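Local structure of tail spike protein (Acinetobacter phage vB_AbaP_AS12, 6EU4) at the interface of chains A and B. The protein forms a trimeric phage tailspike that probably recognises, and may depolymerise, the capsular polysaccharide of Acinetobacter baumannii during adsorption to the host cell. Numbering follows the deposited sequence. Chains: chain A/B, Tail spike protein.

The interface of chains A and B. Residues chain A 578, 602; chain B 586, 588-589.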
ATOM      1  N   THR A 578      17.483 -65.776 -18.417  1.00 30.54           N
ATOM      2  CA  THR A 578      17.155 -66.929 -19.239  1.00 29.60           C
ATOM      3  C   THR A 578      16.410 -67.990 -18.432  1.00 30.92           C
ATOM      4  O   THR A 578      16.547 -68.083 -17.209  1.00 30.43           O
ATOM      5  CB  THR A 578      18.432 -67.526 -19.847  1.00 33.03           C
ATOM      6  OG1 THR A 578      18.086 -68.395 -20.932  1.00 32.12           O
ATOM      7  CG2 THR A 578      19.260 -68.299 -18.797  1.00 33.80           C
ATOM      8  N   VAL A 602      16.299 -74.599 -27.009  1.00 40.09           N
ATOM      9  CA  VAL A 602      17.662 -74.495 -26.528  1.00 42.47           C
ATOM     10  C   VAL A 602      17.932 -75.552 -25.474  1.00 43.54           C
ATOM     11  O   VAL A 602      19.061 -76.012 -25.354  1.00 47.36           O
ATOM     12  CB  VAL A 602      17.931 -73.088 -25.973  1.00 42.89           C
ATOM     13  CG1 VAL A 602      19.342 -72.977 -25.433  1.00 44.81           C
ATOM     14  CG2 VAL A 602      17.675 -72.035 -27.057  1.00 43.40           C
TER
ATOM     15  N   SER B 586      19.102 -66.833 -28.077  1.00 39.68           N
ATOM     16  CA  SER B 586      19.776 -68.079 -27.720  1.00 42.94           C
ATOM     17  C   SER B 586      20.310 -68.022 -26.294  1.00 40.89           C
ATOM     18  O   SER B 586      20.269 -69.022 -25.568  1.00 41.34           O
ATOM     19  CB  SER B 586      20.904 -68.386 -28.712  1.00 47.89           C
ATOM     20  OG  SER B 586      21.953 -67.443 -28.603  1.00 50.51           O
ATOM     21  N   SER B 588      19.077 -65.856 -23.914  1.00 35.92           N
ATOM     22  CA  SER B 588      18.028 -65.460 -22.972  1.00 33.92           C
ATOM     23  C   SER B 588      16.705 -66.038 -23.475  1.00 31.46           C
ATOM     24  O   SER B 588      15.946 -65.387 -24.204  1.00 30.31           O
ATOM     25  CB  SER B 588      17.989 -63.948 -22.801  1.00 33.64           C
ATOM     26  OG  SER B 588      17.132 -63.616 -21.718  1.00 38.93           O
ATOM     27  N   THR B 589      16.431 -67.267 -23.058  1.00 31.72           N
ATOM     28  CA  THR B 589      15.273 -68.010 -23.523  1.00 32.18           C
ATOM     29  C   THR B 589      14.058 -67.693 -22.662  1.00 30.53           C
ATOM     30  O   THR B 589      14.171 -67.270 -21.510  1.00 30.01           O
ATOM     31  CB  THR B 589      15.532 -69.519 -23.462  1.00 34.64           C
ATOM     32  OG1 THR B 589      15.703 -69.914 -22.094  1.00 33.49           O
ATOM     33  CG2 THR B 589      16.772 -69.923 -24.268  1.00 37.41           C
TER
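The hydroxyl oxygen OG1 of A:Thr578 meets B:Thr589 at two points, its backbone amide and its side-chain hydroxyl. The amide N of B:Thr589 donates to A:Thr578 OG1 over 2.9 Å, and the bond is nearly straight at 172° about the hydrogen. A second hydrogen bond, 3.1 Å long, joins OG1 of A:Thr578 to OG1 of B:Thr589; either hydroxyl could be the donor. In B:Thr589 a chi1 of 65° places OG1 between the backbone N and the carbonyl carbon, which keeps the hydroxyl on the same side as the residue's own N and lets it join the amide in gripping A:Thr578 OG1. The same rotation sends the methyl CG2 of B:Thr589 away from the carbonyl carbon and towards A:Val602, whose CG2 lies 3.6 Å from it. One threonine thus serves two segments of chain A, polar on one branch and apolar on the other. Flanking the polar pair, CA of B:Ser588 packs 3.8 Å from CB of A:Thr578. Near the valine, the carbonyl O of B:Ser586 stands 4.1 Å from CG1 of A:Val602, a distant approach and not a bond. All five residues lie in loops, and the patch hides 78 Å² of protein surface. It links neighbouring subunits near the C-terminal end of the modelled chains, where it probably helps keep the distal tip of the trimeric spike together.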